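Local structure of acetyltransferase-like, GNAT family (3EY5) at residues K19-L24 and E38-Y43; G63-W68 and E96-F101. The protein probably transfers an acetyl group to an amine as a GNAT-family N-acetyltransferase, its substrate not being known. All blocks are in the same frame, centred on the assembly; numbering follows the deposited sequence. Where two conformers were deposited one is given.

Contact 1 of 2, residues K19-L24 and E38-Y43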
ATOM      1  N   LYS A  19      -5.740   3.862  16.351  1.00 22.69           N
ATOM      2  CA  LYS A  19      -6.985   4.567  16.090  1.00 22.87           C
ATOM      3  C   LYS A  19      -6.768   5.667  15.049  1.00 22.40           C
ATOM      4  O   LYS A  19      -7.615   5.875  14.188  1.00 23.22           O
ATOM      5  CB  LYS A  19      -7.544   5.169  17.376  1.00 22.88           C
ATOM      6  CG  LYS A  19      -9.058   5.334  17.367  1.00 24.73           C
ATOM      7  CD  LYS A  19      -9.585   5.608  18.769  1.00 27.50           C
ATOM      8  CE  LYS A  19     -11.120   5.517  18.837  1.00 30.91           C
ATOM      9  NZ  LYS A  19     -11.623   4.134  19.156  1.00 33.28           N
ATOM     10  N   PHE A  20      -5.635   6.363  15.138  1.00 21.17           N
ATOM     11  CA  PHE A  20      -5.253   7.336  14.128  1.00 20.65           C
ATOM     12  C   PHE A  20      -5.182   6.691  12.733  1.00 20.25           C
ATOM     13  O   PHE A  20      -5.753   7.209  11.781  1.00 18.39           O
ATOM     14  CB  PHE A  20      -3.896   7.987  14.470  1.00 20.58           C
ATOM     15  CG  PHE A  20      -3.301   8.800  13.334  1.00 20.44           C
ATOM     16  CD1 PHE A  20      -3.726  10.108  13.097  1.00 20.07           C
ATOM     17  CD2 PHE A  20      -2.331   8.251  12.490  1.00 21.12           C
ATOM     18  CE1 PHE A  20      -3.177  10.855  12.053  1.00 21.04           C
ATOM     19  CE2 PHE A  20      -1.777   8.997  11.445  1.00 20.17           C
ATOM     20  CZ  PHE A  20      -2.204  10.301  11.228  1.00 19.11           C
HETATM   21  N   MSE A  21      -4.450   5.587  12.626  1.00 20.26           N
HETATM   22  CA  MSE A  21      -4.323   4.835  11.369  1.00 21.27           C
HETATM   23  C   MSE A  21      -5.721   4.443  10.842  1.00 21.65           C
HETATM   24  O   MSE A  21      -6.068   4.698   9.673  1.00 22.58           O
HETATM   25  CB  MSE A  21      -3.435   3.593  11.591  1.00 21.10           C
HETATM   26  CG  MSE A  21      -3.327   2.589  10.440  1.00 21.40           C
HETATM   27 SE   MSE A  21      -4.781   1.284  10.393  0.50 23.49          SE
HETATM   28  CE  MSE A  21      -4.343   0.463   8.671  1.00 28.05           C
ATOM     29  N   GLU A  22      -6.513   3.859  11.725  1.00 21.29           N
ATOM     30  CA  GLU A  22      -7.856   3.385  11.419  1.00 22.38           C
ATOM     31  C   GLU A  22      -8.848   4.487  10.956  1.00 22.08           C
ATOM     32  O   GLU A  22      -9.579   4.279   9.989  1.00 21.49           O
ATOM     33  CB  GLU A  22      -8.415   2.681  12.652  1.00 23.05           C
ATOM     34  CG  GLU A  22      -9.524   1.690  12.345  1.00 26.88           C
ATOM     35  CD  GLU A  22     -10.007   0.991  13.595  1.00 32.01           C
ATOM     36  OE1 GLU A  22     -10.880   1.553  14.311  1.00 33.23           O
ATOM     37  OE2 GLU A  22      -9.491  -0.120  13.872  1.00 34.74           O
ATOM     38  N   GLU A  23      -8.880   5.626  11.653  1.00 20.84           N
ATOM     39  CA  GLU A  23      -9.693   6.763  11.226  1.00 21.15           C
ATOM     40  C   GLU A  23      -9.269   7.258   9.829  1.00 19.96           C
ATOM     41  O   GLU A  23     -10.102   7.471   8.948  1.00 19.33           O
ATOM     42  CB  GLU A  23      -9.648   7.906  12.265  1.00 21.45           C
ATOM     43  CG  GLU A  23     -10.531   9.130  11.892  1.00 25.62           C
ATOM     44  CD  GLU A  23     -11.246   9.813  13.081  1.00 31.39           C
ATOM     45  OE1 GLU A  23     -10.775   9.702  14.246  1.00 34.20           O
ATOM     46  OE2 GLU A  23     -12.291  10.476  12.842  1.00 32.42           O
ATOM     47  N   LEU A  24      -7.963   7.422   9.640  1.00 18.72           N
ATOM     48  CA  LEU A  24      -7.421   7.911   8.397  1.00 17.28           C
ATOM     49  C   LEU A  24      -7.687   6.946   7.220  1.00 17.22           C
ATOM     50  O   LEU A  24      -8.057   7.374   6.111  1.00 16.41           O
ATOM     51  CB  LEU A  24      -5.932   8.167   8.597  1.00 16.86           C
ATOM     52  CG  LEU A  24      -5.139   8.680   7.423  1.00 17.65           C
ATOM     53  CD1 LEU A  24      -5.854   9.909   6.784  1.00 20.51           C
ATOM     54  CD2 LEU A  24      -3.708   9.023   7.895  1.00 17.80           C
ATOM     55  N   GLU A  38     -12.318  -5.371  12.022  1.00 26.68           N
ATOM     56  CA  GLU A  38     -11.975  -6.439  12.969  1.00 27.56           C
ATOM     57  C   GLU A  38     -10.859  -7.341  12.434  1.00 27.09           C
ATOM     58  O   GLU A  38     -10.031  -7.788  13.215  1.00 26.59           O
ATOM     59  CB  GLU A  38     -13.196  -7.285  13.419  1.00 28.11           C
ATOM     60  CG  GLU A  38     -12.924  -8.015  14.784  1.00 31.00           C
ATOM     61  CD  GLU A  38     -13.684  -9.342  15.001  1.00 35.76           C
ATOM     62  OE1 GLU A  38     -14.569  -9.685  14.183  1.00 38.06           O
ATOM     63  OE2 GLU A  38     -13.402 -10.048  16.011  1.00 36.69           O
ATOM     64  N   HIS A  39     -10.845  -7.584  11.116  1.00 27.28           N
ATOM     65  CA  HIS A  39      -9.824  -8.421  10.459  1.00 28.33           C
ATOM     66  C   HIS A  39      -8.483  -7.707  10.352  1.00 28.88           C
ATOM     67  O   HIS A  39      -7.402  -8.311  10.470  1.00 28.60           O
ATOM     68  CB  HIS A  39     -10.253  -8.774   9.043  1.00 28.10           C
ATOM     69  CG  HIS A  39     -11.382  -9.747   8.968  1.00 30.53           C
ATOM     70  ND1 HIS A  39     -11.999 -10.270  10.085  1.00 32.56           N
ATOM     71  CD2 HIS A  39     -12.020 -10.283   7.901  1.00 32.46           C
ATOM     72  CE1 HIS A  39     -12.962 -11.092   9.709  1.00 33.25           C
ATOM     73  NE2 HIS A  39     -12.996 -11.115   8.388  1.00 33.15           N
ATOM     74  N   LEU A  40      -8.561  -6.419  10.046  1.00 29.43           N
ATOM     75  CA  LEU A  40      -7.374  -5.601   9.935  1.00 30.02           C
ATOM     76  C   LEU A  40      -6.633  -5.579  11.287  1.00 29.58           C
ATOM     77  O   LEU A  40      -5.407  -5.642  11.343  1.00 29.31           O
ATOM     78  CB  LEU A  40      -7.781  -4.217   9.498  1.00 29.75           C
ATOM     79  CG  LEU A  40      -6.733  -3.161   9.752  1.00 32.66           C
ATOM     80  CD1 LEU A  40      -5.488  -3.399   8.860  1.00 34.38           C
ATOM     81  CD2 LEU A  40      -7.365  -1.774   9.543  1.00 33.74           C
ATOM     82  N   ARG A  41      -7.394  -5.486  12.368  1.00 29.70           N
ATOM     83  CA  ARG A  41      -6.824  -5.622  13.712  1.00 30.39           C
ATOM     84  C   ARG A  41      -6.095  -6.956  13.884  1.00 30.06           C
ATOM     85  O   ARG A  41      -4.947  -6.991  14.357  1.00 29.97           O
ATOM     86  CB  ARG A  41      -7.911  -5.462  14.770  1.00 30.89           C
ATOM     87  CG  ARG A  41      -8.463  -4.041  14.845  1.00 32.64           C
ATOM     88  CD  ARG A  41      -9.440  -3.894  16.002  1.00 38.30           C
ATOM     89  NE  ARG A  41      -8.779  -4.016  17.306  1.00 40.46           N
ATOM     90  CZ  ARG A  41      -8.384  -2.983  18.051  1.00 41.92           C
ATOM     91  NH1 ARG A  41      -8.589  -1.730  17.631  1.00 42.23           N
ATOM     92  NH2 ARG A  41      -7.793  -3.206  19.221  1.00 42.03           N
ATOM     93  N   GLU A  42      -6.750  -8.035  13.463  1.00 29.29           N
ATOM     94  CA  GLU A  42      -6.194  -9.373  13.548  1.00 29.77           C
ATOM     95  C   GLU A  42      -4.892  -9.545  12.730  1.00 29.60           C
ATOM     96  O   GLU A  42      -3.931 -10.130  13.227  1.00 29.15           O
ATOM     97  CB  GLU A  42      -7.257 -10.397  13.145  1.00 29.93           C
ATOM     98  CG  GLU A  42      -8.473 -10.416  14.127  1.00 31.16           C
ATOM     99  CD  GLU A  42      -9.738 -11.152  13.614  1.00 32.14           C
ATOM    100  OE1 GLU A  42      -9.728 -11.802  12.543  1.00 33.66           O
ATOM    101  OE2 GLU A  42     -10.767 -11.081  14.318  1.00 34.79           O
ATOM    102  N   TYR A  43      -4.863  -9.021  11.500  1.00 28.36           N
ATOM    103  CA  TYR A  43      -3.672  -9.086  10.645  1.00 27.94           C
ATOM    104  C   TYR A  43      -2.528  -8.318  11.304  1.00 27.63           C
ATOM    105  O   TYR A  43      -1.390  -8.787  11.362  1.00 27.58           O
ATOM    106  CB  TYR A  43      -3.971  -8.503   9.242  1.00 28.30           C
ATOM    107  CG  TYR A  43      -4.640  -9.462   8.253  1.00 29.07           C
ATOM    108  CD1 TYR A  43      -3.986  -9.871   7.086  1.00 30.78           C
ATOM    109  CD2 TYR A  43      -5.923  -9.971   8.489  1.00 29.34           C
ATOM    110  CE1 TYR A  43      -4.604 -10.777   6.184  1.00 31.71           C
ATOM    111  CE2 TYR A  43      -6.550 -10.854   7.588  1.00 28.58           C
ATOM    112  CZ  TYR A  43      -5.895 -11.247   6.447  1.00 30.56           C
ATOM    113  OH  TYR A  43      -6.512 -12.123   5.578  1.00 30.69           O
TER
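At the edge of the Arg41 guanidinium, near its plane, sits OE2 of Glu22, while the carboxylate itself is turned 67° against that plane. The two groups attract without clasping: Glu22 OE2 lies 4.2 Å from Arg41 NH1, too far for a salt bridge, and about as far from Arg41 CG, where it rests beside the aliphatic stem. Their chains cross at roughly a right angle. Glu22 runs extended from its helix across the gap, whereas Arg41, bent at chi3 (67°), curls its end back toward the opposite helix although its stem starts off to one side. The pairing is a weak, probably solvent-screened attraction at the exposed side of the contact. Arg41 also touches Tyr18 and Thr12.

Beneath this charged pair the contact is apolar. Met21, present as selenomethionine, and Leu40 meet tip to tip, Met21 CE coming 3.9 Å from Leu40 CD2 and nearly as close to Leu40 CD1, so that the methyl is shared between both branches of the leucine. The selenium follows, with Met21 SE 4.1 Å from Leu40 CD2. The bend at chi2 of Met21 (-84°) swings the selenium and its methyl toward Leu40. Asn52 of strand 50-57 touches both side chains, and Tyr18 and Leu25 extend the apolar surroundings of Leu40 along helix 15-28.

Contact is sparse, with the nearest CA atoms, those of Glu22 and Leu40, 9.1 Å apart, and the helices are joined by four side chains, Met21, Glu22, Leu40 and Arg41. Such a pair of helices following the first strand and packed against one face of the central sheet is the alpha1-alpha2 element of the GNAT fold.

Contact 2 of 2, residues G63-W68 and E96-F101; sequences GFITYW and EHLCEF
Ile65 is the first residue of segment 63-68 to meet the helix, its CD1 placed between the two methyl branches of Leu98: CD1 of Ile65 is 3.9 Å from Leu98 CD1 and equally 3.9 Å from Leu98 CD2. CG1 of the isoleucine, anti to the backbone N (chi1 173°), carries CD1 off the sheet toward the leucine, and the two side chains cross at a slant. On the sheet, Ile55 and Phe79 of the neighbouring strands lie against Ile65 and continue the apolar layer.

Thr66 next in sequence faces the other side of the sheet, toward helix 15-28, and its OG1 is bonded to the backbone N of His78.

Tyr67 then returns to the side of helix 90-101. Its CG stands between the backbone N and the carbonyl carbon (chi1 71°), and the ring reaches out until OH is 4.2 Å from Phe101 CE2, with Tyr67 CE2 at 4.3 Å from the same carbon. The two side chains cross at about a right angle, and the touch is a loose one through a single corner of the phenylalanine ring. Each ring has a stacking partner elsewhere: Tyr67 stacks with His51, and Phe101 with Phe7 of the first strand, so the pair joins two aromatic stacks between sheet and helix.

With Leu98 and Phe101 three residues apart on one side of the helix, and Ile65 and Tyr67, two apart along the strand, on the same face, the contact is a buried, apolar helix-on-sheet packing. Helix 90-101 corresponds to alpha3 of the GNAT fold, and the loop before it fits the family's R/Q-x-x-G-x-G/A motif, so the contact probably seats the helix that carries the acetyl-CoA pyrophosphate-binding loop.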
ATOM      1  N   GLY A  63       0.705  10.152   8.715  1.00 17.98           N
ATOM      2  CA  GLY A  63       0.289   9.093   7.800  1.00 16.81           C
ATOM      3  C   GLY A  63       0.448   7.683   8.324  1.00 16.86           C
ATOM      4  O   GLY A  63       0.800   7.457   9.496  1.00 16.23           O
ATOM      5  N   PHE A  64       0.102   6.727   7.467  1.00 17.08           N
ATOM      6  CA  PHE A  64       0.279   5.304   7.769  1.00 17.57           C
ATOM      7  C   PHE A  64       0.619   4.623   6.460  1.00 18.01           C
ATOM      8  O   PHE A  64       0.361   5.160   5.374  1.00 17.98           O
ATOM      9  CB  PHE A  64      -0.970   4.655   8.425  1.00 18.66           C
ATOM     10  CG  PHE A  64      -2.074   4.332   7.441  1.00 17.36           C
ATOM     11  CD1 PHE A  64      -2.096   3.112   6.785  1.00 18.21           C
ATOM     12  CD2 PHE A  64      -3.040   5.273   7.136  1.00 19.15           C
ATOM     13  CE1 PHE A  64      -3.101   2.815   5.838  1.00 19.34           C
ATOM     14  CE2 PHE A  64      -4.052   4.996   6.200  1.00 20.83           C
ATOM     15  CZ  PHE A  64      -4.074   3.756   5.545  1.00 18.56           C
ATOM     16  N   ILE A  65       1.210   3.447   6.568  1.00 18.13           N
ATOM     17  CA  ILE A  65       1.449   2.619   5.423  1.00 18.43           C
ATOM     18  C   ILE A  65       1.428   1.214   5.941  1.00 18.65           C
ATOM     19  O   ILE A  65       1.926   0.921   7.037  1.00 19.48           O
ATOM     20  CB  ILE A  65       2.840   2.943   4.748  1.00 19.39           C
ATOM     21  CG1 ILE A  65       3.174   1.951   3.616  1.00 20.41           C
ATOM     22  CG2 ILE A  65       3.981   2.923   5.778  1.00 19.40           C
ATOM     23  CD1 ILE A  65       3.906   2.613   2.448  1.00 24.84           C
ATOM     24  N   THR A  66       0.836   0.335   5.164  1.00 17.78           N
ATOM     25  CA  THR A  66       0.800  -1.066   5.521  1.00 17.54           C
ATOM     26  C   THR A  66       1.471  -1.778   4.368  1.00 17.02           C
ATOM     27  O   THR A  66       1.330  -1.365   3.201  1.00 15.68           O
ATOM     28  CB  THR A  66      -0.690  -1.580   5.650  1.00 17.81           C
ATOM     29  OG1 THR A  66      -1.378  -1.410   4.401  1.00 20.66           O
ATOM     30  CG2 THR A  66      -1.400  -0.790   6.639  1.00 15.64           C
ATOM     31  N   TYR A  67       2.247  -2.797   4.690  1.00 15.76           N
ATOM     32  CA  TYR A  67       2.907  -3.553   3.672  1.00 15.91           C
ATOM     33  C   TYR A  67       3.134  -4.991   4.115  1.00 17.01           C
ATOM     34  O   TYR A  67       3.135  -5.332   5.312  1.00 16.51           O
ATOM     35  CB  TYR A  67       4.224  -2.862   3.243  1.00 16.57           C
ATOM     36  CG  TYR A  67       5.305  -2.922   4.286  1.00 16.06           C
ATOM     37  CD1 TYR A  67       6.097  -4.053   4.416  1.00 17.85           C
ATOM     38  CD2 TYR A  67       5.520  -1.851   5.171  1.00 19.16           C
ATOM     39  CE1 TYR A  67       7.079  -4.135   5.377  1.00 20.05           C
ATOM     40  CE2 TYR A  67       6.529  -1.921   6.163  1.00 19.24           C
ATOM     41  CZ  TYR A  67       7.282  -3.076   6.256  1.00 19.52           C
ATOM     42  OH  TYR A  67       8.267  -3.188   7.189  1.00 20.65           O
ATOM     43  N   TRP A  68       3.335  -5.836   3.118  1.00 18.33           N
ATOM     44  CA  TRP A  68       3.688  -7.212   3.336  1.00 18.49           C
ATOM     45  C   TRP A  68       5.132  -7.446   2.917  1.00 19.01           C
ATOM     46  O   TRP A  68       5.618  -6.930   1.896  1.00 17.47           O
ATOM     47  CB  TRP A  68       2.810  -8.122   2.507  1.00 18.58           C
ATOM     48  CG  TRP A  68       1.379  -8.032   2.834  1.00 19.05           C
ATOM     49  CD1 TRP A  68       0.532  -6.994   2.517  1.00 16.86           C
ATOM     50  CD2 TRP A  68       0.593  -9.005   3.530  1.00 18.01           C
ATOM     51  NE1 TRP A  68      -0.716  -7.253   2.978  1.00 19.00           N
ATOM     52  CE2 TRP A  68      -0.719  -8.485   3.606  1.00 19.87           C
ATOM     53  CE3 TRP A  68       0.876 -10.258   4.122  1.00 21.42           C
ATOM     54  CZ2 TRP A  68      -1.768  -9.184   4.210  1.00 19.60           C
ATOM     55  CZ3 TRP A  68      -0.171 -10.960   4.744  1.00 20.90           C
ATOM     56  CH2 TRP A  68      -1.474 -10.421   4.781  1.00 21.24           C
ATOM     57  N   GLU A  96      10.027   9.169  -0.926  1.00 23.22           N
ATOM     58  CA  GLU A  96      11.468   9.264  -0.828  1.00 23.80           C
ATOM     59  C   GLU A  96      12.079   8.433   0.316  1.00 23.57           C
ATOM     60  O   GLU A  96      12.977   7.621   0.074  1.00 24.08           O
ATOM     61  CB  GLU A  96      11.822  10.734  -0.695  1.00 24.46           C
ATOM     62  CG  GLU A  96      13.192  11.070  -0.182  1.00 28.16           C
ATOM     63  CD  GLU A  96      13.365  12.594  -0.006  1.00 33.13           C
ATOM     64  OE1 GLU A  96      12.350  13.338  -0.038  1.00 33.33           O
ATOM     65  OE2 GLU A  96      14.521  13.052   0.154  1.00 36.04           O
ATOM     66  N   HIS A  97      11.599   8.620   1.545  1.00 22.96           N
ATOM     67  CA  HIS A  97      12.110   7.835   2.677  0.50 22.92           C
ATOM     68  C   HIS A  97      11.584   6.394   2.709  1.00 22.99           C
ATOM     69  O   HIS A  97      12.184   5.531   3.334  1.00 22.57           O
ATOM     70  CB  HIS A  97      11.860   8.520   4.033  0.50 23.00           C
ATOM     71  CG  HIS A  97      12.395   7.737   5.193  0.50 21.91           C
ATOM     72  ND1 HIS A  97      13.722   7.766   5.564  0.50 22.13           N
ATOM     73  CD2 HIS A  97      11.791   6.867   6.033  0.50 19.16           C
ATOM     74  CE1 HIS A  97      13.904   6.963   6.596  0.50 22.23           C
ATOM     75  NE2 HIS A  97      12.748   6.397   6.893  0.50 20.99           N
ATOM     76  N   LEU A  98      10.474   6.128   2.021  1.00 22.90           N
ATOM     77  CA  LEU A  98       9.961   4.782   1.953  1.00 23.63           C
ATOM     78  C   LEU A  98      10.960   3.880   1.232  1.00 24.57           C
ATOM     79  O   LEU A  98      11.187   2.742   1.626  1.00 23.96           O
ATOM     80  CB  LEU A  98       8.586   4.728   1.247  1.00 22.73           C
ATOM     81  CG  LEU A  98       8.122   3.282   0.999  1.00 22.72           C
ATOM     82  CD1 LEU A  98       7.813   2.541   2.302  1.00 23.85           C
ATOM     83  CD2 LEU A  98       6.934   3.197   0.042  1.00 25.16           C
ATOM     84  N   CYS A  99      11.515   4.391   0.144  1.00 25.63           N
ATOM     85  CA  CYS A  99      12.613   3.728  -0.569  1.00 27.46           C
ATOM     86  C   CYS A  99      13.917   3.562   0.218  1.00 26.82           C
ATOM     87  O   CYS A  99      14.706   2.685  -0.081  1.00 27.06           O
ATOM     88  CB  CYS A  99      12.866   4.463  -1.881  1.00 27.31           C
ATOM     89  SG  CYS A  99      11.374   4.391  -2.889  1.00 33.43           S
ATOM     90  N   GLU A 100      14.138   4.386   1.229  1.00 27.43           N
ATOM     91  CA  GLU A 100      15.263   4.162   2.146  1.00 28.00           C
ATOM     92  C   GLU A 100      14.925   3.041   3.133  1.00 27.52           C
ATOM     93  O   GLU A 100      15.761   2.190   3.461  1.00 28.57           O
ATOM     94  CB  GLU A 100      15.594   5.427   2.931  1.00 27.50           C
ATOM     95  CG  GLU A 100      15.714   6.682   2.095  1.00 31.79           C
ATOM     96  CD  GLU A 100      16.096   7.912   2.937  1.00 36.18           C
ATOM     97  OE1 GLU A 100      16.934   7.775   3.875  1.00 37.45           O
ATOM     98  OE2 GLU A 100      15.570   9.020   2.651  1.00 37.96           O
ATOM     99  N   PHE A 101      13.691   3.066   3.623  1.00 26.55           N
ATOM    100  CA  PHE A 101      13.274   2.202   4.716  1.00 25.46           C
ATOM    101  C   PHE A 101      13.119   0.771   4.230  1.00 25.02           C
ATOM    102  O   PHE A 101      13.459  -0.176   4.960  1.00 24.38           O
ATOM    103  CB  PHE A 101      11.974   2.752   5.286  1.00 25.89           C
ATOM    104  CG  PHE A 101      11.435   1.994   6.473  1.00 26.88           C
ATOM    105  CD1 PHE A 101      12.152   1.926   7.670  1.00 26.31           C
ATOM    106  CD2 PHE A 101      10.172   1.394   6.406  1.00 25.45           C
ATOM    107  CE1 PHE A 101      11.647   1.240   8.755  1.00 25.07           C
ATOM    108  CE2 PHE A 101       9.651   0.718   7.486  1.00 25.71           C
ATOM    109  CZ  PHE A 101      10.384   0.635   8.672  1.00 26.06           C
TER

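Contact 1 closes before contact 2 opens along the chain, and their centres lie about 17 Å apart. They occupy opposite faces of the same sheet: helices 15-28 and 37-46 cover one, helix 90-101 the other, and strand 60-69 lies between them. Its alternating side chains serve both layers. Met21 CG of contact 1 packs 3.7 Å from Phe64 CG, and Tyr43 CE1 comes within 3.4 Å of Trp68 CH2, whereas Ile65 and Tyr67 look to the other helix. Between them the contacts sample all three layers of an alpha/beta/alpha arrangement, consistent with the GNAT fold to which all four segments belong.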